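Local coordinates for surface-associated protein (Methylococcus capsulatus, PDB 2VOV) that binds copper with the help of an oxidized tryptophan, is secreted by a methanotroph, and probably serves copper homeostasis, at residues 64-70 with 132-138; 70-74 with 94-98; 172-178 with 196-200; 167-173 with 242-248. All blocks are in the same frame, centred on the assembly; numbering follows the deposited sequence. Where two conformers were deposited one is given.

Contact 1 of 4, residues 64-70 with 132-138; sequences PVINFKI and HTGKWSF. With CU (copper (II) ion), chain C.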
loop_
_atom_site.group_PDB
_atom_site.type_symbol
_atom_site.label_atom_id
_atom_site.label_comp_id
_atom_site.label_asym_id
_atom_site.label_seq_id
_atom_site.Cartn_x
_atom_site.Cartn_y
_atom_site.Cartn_z
ATOM N N PRO A 64 8.703 -1.245 -10.452
ATOM C CA PRO A 64 8.764 -2.693 -10.334
ATOM C C PRO A 64 7.381 -3.339 -10.364
ATOM O O PRO A 64 6.357 -2.695 -10.103
ATOM C CB PRO A 64 9.386 -2.900 -8.954
ATOM C CG PRO A 64 8.945 -1.696 -8.168
ATOM C CD PRO A 64 9.037 -0.571 -9.180
ATOM N N VAL A 65 7.372 -4.618 -10.695
ATOM C CA VAL A 65 6.148 -5.400 -10.683
ATOM C C VAL A 65 5.816 -5.829 -9.250
ATOM O O VAL A 65 6.710 -5.992 -8.402
ATOM C CB VAL A 65 6.288 -6.602 -11.661
ATOM C CG1 VAL A 65 5.312 -7.721 -11.361
ATOM C CG2 VAL A 65 6.168 -6.112 -13.111
ATOM N N ILE A 66 4.523 -5.917 -8.963
ATOM C CA ILE A 66 4.055 -6.590 -7.762
ATOM C C ILE A 66 3.195 -7.770 -8.207
ATOM O O ILE A 66 2.779 -7.860 -9.370
ATOM C CB ILE A 66 3.311 -5.645 -6.773
ATOM C CG1 ILE A 66 2.263 -4.783 -7.479
ATOM C CG2 ILE A 66 4.311 -4.744 -6.037
ATOM C CD1 ILE A 66 0.975 -5.474 -7.794
ATOM N N ASN A 67 2.934 -8.668 -7.268
ATOM C CA ASN A 67 2.294 -9.945 -7.554
ATOM C C ASN A 67 1.047 -10.101 -6.687
ATOM O O ASN A 67 1.086 -9.853 -5.476
ATOM C CB ASN A 67 3.305 -11.058 -7.270
ATOM C CG ASN A 67 2.786 -12.432 -7.618
ATOM O OD1 ASN A 67 1.965 -12.996 -6.894
ATOM N ND2 ASN A 67 3.296 -12.995 -8.703
ATOM N N PHE A 68 -0.064 -10.492 -7.306
ATOM C CA PHE A 68 -1.348 -10.534 -6.600
ATOM C C PHE A 68 -1.617 -11.871 -5.903
ATOM O O PHE A 68 -2.658 -12.021 -5.261
ATOM C CB PHE A 68 -2.513 -10.218 -7.552
ATOM C CG PHE A 68 -2.491 -8.816 -8.103
ATOM C CD1 PHE A 68 -2.534 -7.721 -7.255
ATOM C CD2 PHE A 68 -2.436 -8.602 -9.476
ATOM C CE1 PHE A 68 -2.536 -6.426 -7.759
ATOM C CE2 PHE A 68 -2.432 -7.326 -9.989
ATOM C CZ PHE A 68 -2.476 -6.226 -9.134
ATOM N N LYS A 69 -0.683 -12.811 -6.024
ATOM C CA LYS A 69 -0.834 -14.156 -5.475
ATOM C C LYS A 69 0.055 -14.413 -4.262
ATOM O O LYS A 69 -0.326 -15.176 -3.372
ATOM C CB LYS A 69 -0.482 -15.191 -6.549
ATOM C CG LYS A 69 -1.501 -15.297 -7.690
ATOM C CD LYS A 69 -0.966 -16.163 -8.834
ATOM C CE LYS A 69 -0.625 -17.562 -8.389
ATOM N NZ LYS A 69 -1.849 -18.280 -7.995
ATOM N N ILE A 70 1.234 -13.794 -4.228
ATOM C CA ILE A 70 2.213 -14.074 -3.176
ATOM C C ILE A 70 1.597 -13.781 -1.813
ATOM O O ILE A 70 0.972 -12.739 -1.615
ATOM C CB ILE A 70 3.533 -13.281 -3.390
ATOM C CG1 ILE A 70 4.619 -13.709 -2.392
ATOM C CG2 ILE A 70 3.280 -11.769 -3.357
ATOM C CD1 ILE A 70 6.033 -13.377 -2.875
ATOM N N HIS A 132 6.983 -4.094 -1.013
ATOM C CA HIS A 132 7.027 -5.541 -1.214
ATOM C C HIS A 132 6.885 -6.363 0.059
ATOM O O HIS A 132 6.678 -7.571 -0.023
ATOM C CB HIS A 132 8.248 -5.958 -2.044
ATOM C CG HIS A 132 8.132 -5.576 -3.493
ATOM N ND1 HIS A 132 8.858 -4.548 -4.059
ATOM C CD2 HIS A 132 7.364 -6.091 -4.488
ATOM C CE1 HIS A 132 8.534 -4.440 -5.340
ATOM N NE2 HIS A 132 7.635 -5.370 -5.629
ATOM N N THR A 133 6.945 -5.733 1.233
ATOM C CA THR A 133 6.616 -6.470 2.460
ATOM C C THR A 133 5.165 -6.253 2.890
ATOM O O THR A 133 4.654 -6.980 3.743
ATOM C CB THR A 133 7.588 -6.178 3.612
ATOM O OG1 THR A 133 7.495 -4.796 3.983
ATOM C CG2 THR A 133 9.025 -6.541 3.220
ATOM N N GLY A 134 4.513 -5.247 2.313
ATOM C CA GLY A 134 3.049 -5.213 2.258
ATOM C C GLY A 134 2.584 -6.158 1.162
ATOM O O GLY A 134 3.395 -6.820 0.514
ATOM N N LYS A 135 1.271 -6.235 0.963
ATOM C CA LYS A 135 0.687 -7.113 -0.051
ATOM C C LYS A 135 -0.335 -6.362 -0.884
ATOM O O LYS A 135 -1.080 -5.522 -0.366
ATOM C CB LYS A 135 0.024 -8.330 0.603
ATOM C CG LYS A 135 1.017 -9.293 1.242
ATOM C CD LYS A 135 1.862 -10.014 0.191
ATOM C CE LYS A 135 2.603 -11.223 0.751
ATOM N NZ LYS A 135 3.626 -10.894 1.742
ATOM N N TRP A 136 -0.385 -6.717 -2.167
ATOM C CA TRP A 136 -1.212 -6.033 -3.155
ATOM C C TRP A 136 -2.375 -6.883 -3.626
ATOM O O TRP A 136 -2.263 -8.111 -3.728
ATOM C CB TRP A 136 -0.354 -5.647 -4.359
ATOM C CG TRP A 136 0.623 -4.576 -4.013
ATOM C CD1 TRP A 136 1.847 -4.738 -3.422
ATOM C CD2 TRP A 136 0.440 -3.166 -4.192
ATOM N NE1 TRP A 136 2.456 -3.502 -3.240
ATOM C CE2 TRP A 136 1.608 -2.526 -3.700
ATOM C CE3 TRP A 136 -0.592 -2.379 -4.723
ATOM C CZ2 TRP A 136 1.765 -1.136 -3.726
ATOM C CZ3 TRP A 136 -0.428 -0.996 -4.750
ATOM C CH2 TRP A 136 0.736 -0.391 -4.251
ATOM N N SER A 137 -3.469 -6.193 -3.928
ATOM C CA SER A 137 -4.693 -6.803 -4.456
ATOM C C SER A 137 -5.284 -5.815 -5.449
ATOM O O SER A 137 -4.823 -4.677 -5.541
ATOM C CB SER A 137 -5.692 -7.006 -3.314
ATOM O OG SER A 137 -5.117 -7.739 -2.239
ATOM N N PHE A 138 -6.317 -6.233 -6.174
ATOM C CA PHE A 138 -6.979 -5.325 -7.092
ATOM C C PHE A 138 -8.467 -5.637 -7.169
ATOM O O PHE A 138 -8.924 -6.677 -6.696
ATOM C CB PHE A 138 -6.361 -5.423 -8.495
ATOM C CG PHE A 138 -6.688 -6.708 -9.221
ATOM C CD1 PHE A 138 -7.774 -6.786 -10.101
ATOM C CD2 PHE A 138 -5.916 -7.841 -9.024
ATOM C CE1 PHE A 138 -8.070 -7.981 -10.752
ATOM C CE2 PHE A 138 -6.200 -9.037 -9.681
ATOM C CZ PHE A 138 -7.278 -9.087 -10.552
HETATM CU CU CU C . 10.426 -3.622 -3.203
HETATM O O HOH W 1 1.582 -8.479 -3.150
HETATM O O HOH W 2 11.797 -5.704 -3.470
#
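Apolar contact at the centre falls to I66 and F68, which settle on W136 and F138 of strand 135-141. I66 CG2 lies over the five-membered ring of W136, 3.9 Å from its centroid, a CH-pi contact. F68 packs CE1 against W136 CB at 4.1 Å and receives the edge of F138 on its face, centroids 4.7 Å apart and planes at 56°. No direct backbone hydrogen bond joins the segments here; a water bridges them instead, donating to N67 O at 2.7 Å and accepting from W136 N at 2.8 Å. At the polar edge H132 uses both ring nitrogens: NE2 donates to V65 O at 3.0 Å, while ND1 binds copper at 2.0 Å. H203 and a water also bind the ion, and O2 of the kynurenine at position 130 accepts from H132 N. The pattern fits a recurrent theme of metalloproteins: a carbonyl accepting from NE2 is consistent with a fixed imidazole orientation and a proton on NE2, leaving ND1 for the metal.

Contact 2 of 4, residues 70-74 with 94-98; sequences IASPP and YSLAI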
loop_
_atom_site.group_PDB
_atom_site.type_symbol
_atom_site.label_atom_id
_atom_site.label_comp_id
_atom_site.label_asym_id
_atom_site.label_seq_id
_atom_site.Cartn_x
_atom_site.Cartn_y
_atom_site.Cartn_z
ATOM N N ILE A 70 1.234 -13.794 -4.228
ATOM C CA ILE A 70 2.213 -14.074 -3.176
ATOM C C ILE A 70 1.597 -13.781 -1.813
ATOM O O ILE A 70 0.972 -12.739 -1.615
ATOM C CB ILE A 70 3.533 -13.281 -3.390
ATOM C CG1 ILE A 70 4.619 -13.709 -2.392
ATOM C CG2 ILE A 70 3.280 -11.769 -3.357
ATOM C CD1 ILE A 70 6.033 -13.377 -2.875
ATOM N N ALA A 71 1.748 -14.722 -0.885
ATOM C CA ALA A 71 1.063 -14.645 0.405
ATOM C C ALA A 71 2.000 -14.755 1.606
ATOM O O ALA A 71 1.644 -14.361 2.712
ATOM C CB ALA A 71 -0.037 -15.698 0.484
ATOM N N SER A 72 3.199 -15.283 1.391
ATOM C CA SER A 72 4.137 -15.537 2.477
ATOM C C SER A 72 4.708 -14.255 3.095
ATOM O O SER A 72 4.765 -13.215 2.445
ATOM C CB SER A 72 5.269 -16.439 1.965
ATOM O OG SER A 72 5.646 -16.075 0.645
ATOM N N PRO A 73 5.140 -14.332 4.363
ATOM C CA PRO A 73 5.766 -13.199 5.056
ATOM C C PRO A 73 7.188 -12.901 4.549
ATOM O O PRO A 73 7.765 -13.720 3.824
ATOM C CB PRO A 73 5.822 -13.687 6.514
ATOM C CG PRO A 73 5.931 -15.166 6.392
ATOM C CD PRO A 73 5.031 -15.516 5.239
ATOM N N PRO A 74 7.768 -11.754 4.966
ATOM C CA PRO A 74 9.191 -11.512 4.715
ATOM C C PRO A 74 10.021 -12.471 5.544
ATOM O O PRO A 74 9.521 -13.047 6.509
ATOM C CB PRO A 74 9.428 -10.094 5.256
ATOM C CG PRO A 74 8.080 -9.526 5.557
ATOM C CD PRO A 74 7.127 -10.655 5.712
ATOM N N TYR A 94 -9.396 -12.732 1.229
ATOM C CA TYR A 94 -8.143 -13.455 1.023
ATOM C C TYR A 94 -7.239 -13.255 2.221
ATOM O O TYR A 94 -7.244 -12.193 2.829
ATOM C CB TYR A 94 -7.404 -12.941 -0.222
ATOM C CG TYR A 94 -8.174 -13.098 -1.513
ATOM C CD1 TYR A 94 -8.068 -14.253 -2.281
ATOM C CD2 TYR A 94 -8.999 -12.075 -1.969
ATOM C CE1 TYR A 94 -8.785 -14.378 -3.465
ATOM C CE2 TYR A 94 -9.709 -12.193 -3.143
ATOM C CZ TYR A 94 -9.589 -13.352 -3.883
ATOM O OH TYR A 94 -10.274 -13.482 -5.066
ATOM N N SER A 95 -6.461 -14.284 2.534
ATOM C CA SER A 95 -5.509 -14.236 3.639
ATOM C C SER A 95 -4.077 -14.179 3.130
ATOM O O SER A 95 -3.734 -14.831 2.142
ATOM C CB SER A 95 -5.696 -15.443 4.568
ATOM O OG SER A 95 -6.915 -15.327 5.293
ATOM N N LEU A 96 -3.248 -13.403 3.820
ATOM C CA LEU A 96 -1.855 -13.207 3.429
ATOM C C LEU A 96 -1.088 -12.615 4.613
ATOM O O LEU A 96 -1.692 -12.139 5.581
ATOM C CB LEU A 96 -1.733 -12.321 2.165
ATOM C CG LEU A 96 -2.489 -10.985 2.036
ATOM C CD1 LEU A 96 -3.999 -11.167 1.964
ATOM C CD2 LEU A 96 -2.131 -9.980 3.141
ATOM N N ALA A 97 0.237 -12.678 4.544
ATOM C CA ALA A 97 1.083 -12.128 5.596
ATOM C C ALA A 97 1.674 -10.773 5.221
ATOM O O ALA A 97 2.073 -10.541 4.072
ATOM C CB ALA A 97 2.179 -13.109 5.961
ATOM N N ILE A 98 1.731 -9.883 6.210
ATOM C CA ILE A 98 2.279 -8.533 6.032
ATOM C C ILE A 98 3.420 -8.284 7.004
ATOM O O ILE A 98 3.353 -8.666 8.173
ATOM C CB ILE A 98 1.192 -7.443 6.168
ATOM C CG1 ILE A 98 0.400 -7.594 7.475
ATOM C CG2 ILE A 98 0.258 -7.492 4.953
ATOM C CD1 ILE A 98 -0.617 -6.512 7.694
#
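A single backbone hydrogen bond, flanked by small apolar groups, docks an irregular segment onto an edge strand. Residues 70-74 belong to the loop that leads from strand 65-67 to strand 92-99, and the latter is an outermost strand of a four-stranded antiparallel sheet, so one of its edges is open to such an approach. The bond runs from A97 N to A71 O, 2.9 Å long with an angle of 160° at the hydrogen. The small methyls of A71 and A97 allow a close approach: the CA atoms of A71 and L96 come within 4.4 Å, and the L96 side chain leads away from the loop, meeting A71 CB through its own CB at 4.1 Å. Two residues after A71, P73 CB rests on A97 CB at 3.7 Å. P73, with no N-H to donate, adds packing, and the interface stays small, at 219 Å² in all. The loop is tied down further by S72 OG, which accepts from I80 N. On its other edge strand 92-99 pairs with strand 326-334, where L96 bonds to V329, while K135 from strand 135-141 reaches in to bond with both S72 O and A97 O.

Contact 3 of 4, residues 172-178 with 196-200; sequences RPEGGPL and DSDTV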
loop_
_atom_site.group_PDB
_atom_site.type_symbol
_atom_site.label_atom_id
_atom_site.label_comp_id
_atom_site.label_asym_id
_atom_site.label_seq_id
_atom_site.Cartn_x
_atom_site.Cartn_y
_atom_site.Cartn_z
ATOM N N ARG A 172 -6.400 3.466 -10.887
ATOM C CA ARG A 172 -5.538 3.411 -12.056
ATOM C C ARG A 172 -6.429 3.675 -13.276
ATOM O O ARG A 172 -7.075 2.760 -13.784
ATOM C CB ARG A 172 -4.858 2.035 -12.116
ATOM C CG ARG A 172 -4.277 1.623 -13.460
ATOM C CD ARG A 172 -3.101 0.676 -13.274
ATOM N NE ARG A 172 -1.892 1.400 -12.847
ATOM C CZ ARG A 172 -0.736 0.816 -12.533
ATOM N NH1 ARG A 172 -0.602 -0.514 -12.558
ATOM N NH2 ARG A 172 0.307 1.566 -12.189
ATOM N N PRO A 173 -6.485 4.947 -13.737
ATOM C CA PRO A 173 -7.415 5.329 -14.818
ATOM C C PRO A 173 -7.155 4.601 -16.136
ATOM O O PRO A 173 -8.052 4.524 -16.976
ATOM C CB PRO A 173 -7.181 6.836 -14.985
ATOM C CG PRO A 173 -5.810 7.083 -14.390
ATOM C CD PRO A 173 -5.703 6.098 -13.251
ATOM N N GLU A 174 -5.955 4.058 -16.306
ATOM C CA GLU A 174 -5.613 3.257 -17.487
ATOM C C GLU A 174 -6.584 2.088 -17.685
ATOM O O GLU A 174 -6.757 1.585 -18.796
ATOM C CB GLU A 174 -4.175 2.741 -17.381
ATOM C CG GLU A 174 -3.119 3.839 -17.517
ATOM C CD GLU A 174 -2.851 4.615 -16.235
ATOM O OE1 GLU A 174 -3.475 4.338 -15.184
ATOM O OE2 GLU A 174 -2.006 5.525 -16.278
ATOM N N GLY A 175 -7.200 1.635 -16.594
ATOM C CA GLY A 175 -8.328 0.698 -16.692
ATOM C C GLY A 175 -8.021 -0.768 -16.467
ATOM O O GLY A 175 -8.914 -1.615 -16.549
ATOM N N GLY A 176 -6.767 -1.078 -16.157
ATOM C CA GLY A 176 -6.327 -2.449 -15.991
ATOM C C GLY A 176 -4.839 -2.450 -15.740
ATOM O O GLY A 176 -4.231 -1.382 -15.648
ATOM N N PRO A 177 -4.238 -3.642 -15.636
ATOM C CA PRO A 177 -2.802 -3.758 -15.417
ATOM C C PRO A 177 -2.030 -2.972 -16.475
ATOM O O PRO A 177 -2.405 -2.950 -17.664
ATOM C CB PRO A 177 -2.537 -5.259 -15.554
ATOM C CG PRO A 177 -3.845 -5.900 -15.179
ATOM C CD PRO A 177 -4.899 -4.959 -15.713
ATOM N N LEU A 178 -0.953 -2.329 -16.034
ATOM C CA LEU A 178 -0.191 -1.431 -16.885
ATOM C C LEU A 178 1.165 -2.044 -17.210
ATOM O O LEU A 178 2.082 -2.040 -16.389
ATOM C CB LEU A 178 -0.033 -0.087 -16.174
ATOM C CG LEU A 178 0.770 1.003 -16.891
ATOM C CD1 LEU A 178 0.217 1.251 -18.288
ATOM C CD2 LEU A 178 0.756 2.282 -16.062
ATOM N N ASP A 196 -0.930 -12.412 -13.294
ATOM C CA ASP A 196 -1.324 -12.037 -11.926
ATOM C C ASP A 196 -0.394 -10.996 -11.310
ATOM O O ASP A 196 -0.140 -11.009 -10.105
ATOM C CB ASP A 196 -1.408 -13.290 -11.044
ATOM C CG ASP A 196 -2.320 -14.343 -11.640
ATOM O OD1 ASP A 196 -3.513 -14.023 -11.800
ATOM O OD2 ASP A 196 -1.832 -15.449 -11.973
ATOM N N SER A 197 0.083 -10.085 -12.157
ATOM C CA SER A 197 1.072 -9.092 -11.766
ATOM C C SER A 197 0.718 -7.715 -12.326
ATOM O O SER A 197 -0.084 -7.586 -13.245
ATOM C CB SER A 197 2.460 -9.518 -12.253
ATOM O OG SER A 197 2.803 -10.807 -11.768
ATOM N N ASP A 198 1.322 -6.675 -11.765
ATOM C CA ASP A 198 1.062 -5.323 -12.247
ATOM C C ASP A 198 2.214 -4.433 -11.824
ATOM O O ASP A 198 2.954 -4.778 -10.921
ATOM C CB ASP A 198 -0.268 -4.796 -11.692
ATOM C CG ASP A 198 -0.877 -3.694 -12.544
ATOM O OD1 ASP A 198 -0.217 -3.226 -13.501
ATOM O OD2 ASP A 198 -2.014 -3.282 -12.240
ATOM N N THR A 199 2.364 -3.291 -12.481
ATOM C CA THR A 199 3.406 -2.330 -12.111
ATOM C C THR A 199 2.933 -1.381 -11.021
ATOM O O THR A 199 1.774 -0.954 -11.010
ATOM C CB THR A 199 3.810 -1.446 -13.306
ATOM O OG1 THR A 199 2.624 -0.946 -13.935
ATOM C CG2 THR A 199 4.635 -2.241 -14.297
ATOM N N VAL A 200 3.857 -1.022 -10.127
ATOM C CA VAL A 200 3.667 0.123 -9.233
ATOM C C VAL A 200 4.941 0.951 -9.298
ATOM O O VAL A 200 5.931 0.515 -9.878
ATOM C CB VAL A 200 3.348 -0.290 -7.770
ATOM C CG1 VAL A 200 2.012 -1.043 -7.710
ATOM C CG2 VAL A 200 4.480 -1.124 -7.178
#
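A buried arginine–aspartate salt bridge is the heart of this contact, which joins the type I beta turn R172-G175 and the residues after it to the short strand 197-199. The turn closes on itself through G175 N to R172 O at 3.0 Å, and the positive phi of G175 (99°) suits glycine. Beyond it the chain comes back alongside the R172 side chain, so both meet D198. D198 OD1 is the hub: it lies 2.9 Å from R172 NH1 in the salt bridge, accepts from L178 N at 2.8 Å, and takes a third bond from T199 N, also at 2.8 Å, within its own segment. The second carboxylate oxygen, OD2, is hydrogen-bonded to the hydroxyl of Y291, on strand 290-302, so both oxygens of the buried acid are satisfied. R172 NH1 also donates to T199 O at 2.9 Å, and R172 NH2 weakly to the same oxygen at 3.1 Å. Such a network illustrates how buried charge is paid for: the acid and base neutralise each other, and main-chain groups of L178 and T199, with the Y291 hydroxyl, supply further partners. P177 contributes mainly van der Waals contact, its CA 3.3 Å from D198 OD1. T199 completes the junction, its OG1 donating to L178 O at 2.7 Å.

Contact 4 of 4, residues 167-173 with 242-248; sequences FILFWRP and MYYVDSG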
loop_
_atom_site.group_PDB
_atom_site.type_symbol
_atom_site.label_atom_id
_atom_site.label_comp_id
_atom_site.label_asym_id
_atom_site.label_seq_id
_atom_site.Cartn_x
_atom_site.Cartn_y
_atom_site.Cartn_z
ATOM N N PHE A 167 -4.057 0.403 5.113
ATOM C CA PHE A 167 -4.263 0.256 3.672
ATOM C C PHE A 167 -4.031 1.553 2.922
ATOM O O PHE A 167 -4.101 2.636 3.505
ATOM C CB PHE A 167 -5.680 -0.258 3.370
ATOM C CG PHE A 167 -6.744 0.821 3.386
ATOM C CD1 PHE A 167 -7.231 1.357 2.199
ATOM C CD2 PHE A 167 -7.267 1.286 4.585
ATOM C CE1 PHE A 167 -8.209 2.331 2.211
ATOM C CE2 PHE A 167 -8.244 2.269 4.603
ATOM C CZ PHE A 167 -8.717 2.786 3.418
ATOM N N ILE A 168 -3.745 1.416 1.629
ATOM C CA ILE A 168 -3.878 2.518 0.685
ATOM C C ILE A 168 -4.636 1.973 -0.505
ATOM O O ILE A 168 -4.349 0.873 -0.967
ATOM C CB ILE A 168 -2.516 3.059 0.173
ATOM C CG1 ILE A 168 -1.503 3.256 1.304
ATOM C CG2 ILE A 168 -2.726 4.378 -0.565
ATOM C CD1 ILE A 168 -0.048 3.322 0.776
ATOM N N LEU A 169 -5.595 2.756 -0.988
ATOM C CA LEU A 169 -6.372 2.418 -2.167
ATOM C C LEU A 169 -6.082 3.443 -3.252
ATOM O O LEU A 169 -6.198 4.648 -3.012
ATOM C CB LEU A 169 -7.870 2.405 -1.828
ATOM C CG LEU A 169 -8.793 2.026 -2.990
ATOM C CD1 LEU A 169 -8.542 0.610 -3.475
ATOM C CD2 LEU A 169 -10.260 2.198 -2.576
ATOM N N PHE A 170 -5.701 2.950 -4.428
ATOM C CA PHE A 170 -5.387 3.790 -5.582
ATOM C C PHE A 170 -6.344 3.477 -6.726
ATOM O O PHE A 170 -6.801 2.342 -6.884
ATOM C CB PHE A 170 -3.985 3.491 -6.113
ATOM C CG PHE A 170 -2.865 3.802 -5.149
ATOM C CD1 PHE A 170 -2.323 5.084 -5.077
ATOM C CD2 PHE A 170 -2.330 2.801 -4.349
ATOM C CE1 PHE A 170 -1.275 5.353 -4.210
ATOM C CE2 PHE A 170 -1.285 3.062 -3.487
ATOM C CZ PHE A 170 -0.751 4.343 -3.418
ATOM N N TRP A 171 -6.583 4.488 -7.556
ATOM C CA TRP A 171 -7.296 4.324 -8.805
ATOM C C TRP A 171 -6.298 4.409 -9.958
ATOM O O TRP A 171 -5.446 5.308 -9.986
ATOM C CB TRP A 171 -8.345 5.417 -8.937
ATOM C CG TRP A 171 -9.127 5.358 -10.216
ATOM C CD1 TRP A 171 -9.822 4.285 -10.721
ATOM C CD2 TRP A 171 -9.315 6.438 -11.151
ATOM N NE1 TRP A 171 -10.422 4.636 -11.920
ATOM C CE2 TRP A 171 -10.130 5.949 -12.202
ATOM C CE3 TRP A 171 -8.870 7.766 -11.201
ATOM C CZ2 TRP A 171 -10.506 6.750 -13.288
ATOM C CZ3 TRP A 171 -9.247 8.559 -12.282
ATOM C CH2 TRP A 171 -10.053 8.047 -13.305
ATOM N N ARG A 172 -6.400 3.466 -10.887
ATOM C CA ARG A 172 -5.538 3.411 -12.056
ATOM C C ARG A 172 -6.429 3.675 -13.276
ATOM O O ARG A 172 -7.075 2.760 -13.784
ATOM C CB ARG A 172 -4.858 2.035 -12.116
ATOM C CG ARG A 172 -4.277 1.623 -13.460
ATOM C CD ARG A 172 -3.101 0.676 -13.274
ATOM N NE ARG A 172 -1.892 1.400 -12.847
ATOM C CZ ARG A 172 -0.736 0.816 -12.533
ATOM N NH1 ARG A 172 -0.602 -0.514 -12.558
ATOM N NH2 ARG A 172 0.307 1.566 -12.189
ATOM N N PRO A 173 -6.485 4.947 -13.737
ATOM C CA PRO A 173 -7.415 5.329 -14.818
ATOM C C PRO A 173 -7.155 4.601 -16.136
ATOM O O PRO A 173 -8.052 4.524 -16.976
ATOM C CB PRO A 173 -7.181 6.836 -14.985
ATOM C CG PRO A 173 -5.810 7.083 -14.390
ATOM C CD PRO A 173 -5.703 6.098 -13.251
ATOM N N MET A 242 -0.665 6.953 -10.020
ATOM C CA MET A 242 -1.596 6.164 -9.216
ATOM C C MET A 242 -2.335 7.146 -8.316
ATOM O O MET A 242 -1.726 7.803 -7.478
ATOM C CB MET A 242 -0.819 5.136 -8.392
ATOM C CG MET A 242 -0.042 4.140 -9.254
ATOM S SD MET A 242 1.111 3.082 -8.341
ATOM C CE MET A 242 -0.004 2.145 -7.291
ATOM N N TYR A 243 -3.638 7.295 -8.544
ATOM C CA TYR A 243 -4.406 8.338 -7.869
ATOM C C TYR A 243 -4.883 7.874 -6.506
ATOM O O TYR A 243 -5.470 6.798 -6.380
ATOM C CB TYR A 243 -5.586 8.806 -8.729
ATOM C CG TYR A 243 -5.107 9.606 -9.933
ATOM C CD1 TYR A 243 -4.926 10.989 -9.849
ATOM C CD2 TYR A 243 -4.764 8.975 -11.113
ATOM C CE1 TYR A 243 -4.461 11.717 -10.942
ATOM C CE2 TYR A 243 -4.289 9.693 -12.204
ATOM C CZ TYR A 243 -4.147 11.061 -12.104
ATOM O OH TYR A 243 -3.657 11.777 -13.188
ATOM N N TYR A 244 -4.615 8.689 -5.493
ATOM C CA TYR A 244 -5.040 8.386 -4.134
ATOM C C TYR A 244 -6.562 8.369 -4.032
ATOM O O TYR A 244 -7.221 9.315 -4.458
ATOM C CB TYR A 244 -4.492 9.433 -3.183
ATOM C CG TYR A 244 -4.935 9.271 -1.759
ATOM C CD1 TYR A 244 -4.266 8.416 -0.908
ATOM C CD2 TYR A 244 -6.009 9.987 -1.252
ATOM C CE1 TYR A 244 -4.653 8.257 0.400
ATOM C CE2 TYR A 244 -6.408 9.848 0.068
ATOM C CZ TYR A 244 -5.721 8.986 0.890
ATOM O OH TYR A 244 -6.109 8.854 2.204
ATOM N N VAL A 245 -7.112 7.299 -3.463
ATOM C CA VAL A 245 -8.547 7.238 -3.169
ATOM C C VAL A 245 -8.800 7.346 -1.665
ATOM O O VAL A 245 -9.589 8.176 -1.216
ATOM C CB VAL A 245 -9.178 5.946 -3.724
ATOM C CG1 VAL A 245 -10.674 5.901 -3.403
ATOM C CG2 VAL A 245 -8.926 5.832 -5.237
ATOM N N ASP A 246 -8.128 6.508 -0.890
ATOM C CA ASP A 246 -8.321 6.489 0.557
ATOM C C ASP A 246 -7.169 5.731 1.205
ATOM O O ASP A 246 -6.445 4.999 0.537
ATOM C CB ASP A 246 -9.670 5.830 0.901
ATOM C CG ASP A 246 -10.198 6.213 2.286
ATOM O OD1 ASP A 246 -9.600 7.077 2.960
ATOM O OD2 ASP A 246 -11.228 5.618 2.681
ATOM N N SER A 247 -6.987 5.936 2.501
ATOM C CA SER A 247 -5.996 5.182 3.268
ATOM C C SER A 247 -6.383 5.286 4.730
ATOM O O SER A 247 -7.174 6.151 5.107
ATOM C CB SER A 247 -4.566 5.697 3.037
ATOM O OG SER A 247 -4.429 7.051 3.455
ATOM N N GLY A 248 -5.811 4.422 5.557
ATOM C CA GLY A 248 -6.167 4.384 6.967
ATOM C C GLY A 248 -5.443 3.246 7.638
ATOM O O GLY A 248 -4.930 2.346 6.972
#
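A classic beta bulge interrupts this antiparallel pair: V245 and D246 both sit opposite L169. L169 O accepts from V245 N at 2.8 Å and, more weakly, from D246 N at 3.4 Å, and beyond it the register slips by one residue. V245, with phi/psi of -108/-52°, marks the distortion. Regular pairing resumes on each side, with W171 N to Y243 O at 2.8 Å and Y243 N to W171 O at 3.0 Å at one end, F167 N to G248 O at 2.8 Å at the other. On the face bearing F170, M242 CE lies 4.0 Å from the F170 ring centroid, a CH-pi contact joined by a Met-aromatic approach of M242 SD, 5.1 Å from the same F170 centroid; W136 adjoins both residues. W171 CB packs on V245 CG2 at 3.8 Å. Since strand 165-172 also pairs with strand 290-302, this is an interior pairing of the large mixed beta-sheet, its bulge a textbook way of absorbing an extra residue.

How the contacts relate
The four contacts show how a chain without helices, built from strands and long loops, is tied together. Along the chain, contact 2 is nested inside the loop closed by contact 1; both precede contact 4, which encloses contact 3 and shares R172 and P173 with it. Contacts 1 and 2, centres 9 Å apart, share I70 and are joined by K135. Contacts 1 and 3, centres 12 Å apart, meet through the two-stranded sheet of 65-67 and 197-199. Contacts 1 and 4 reach the large mixed sheet, W136 packing on M242 and F170. The copper-binding H132 is thus connected, through contact 1, to the sheet core of contact 4 and to contacts 2 and 3.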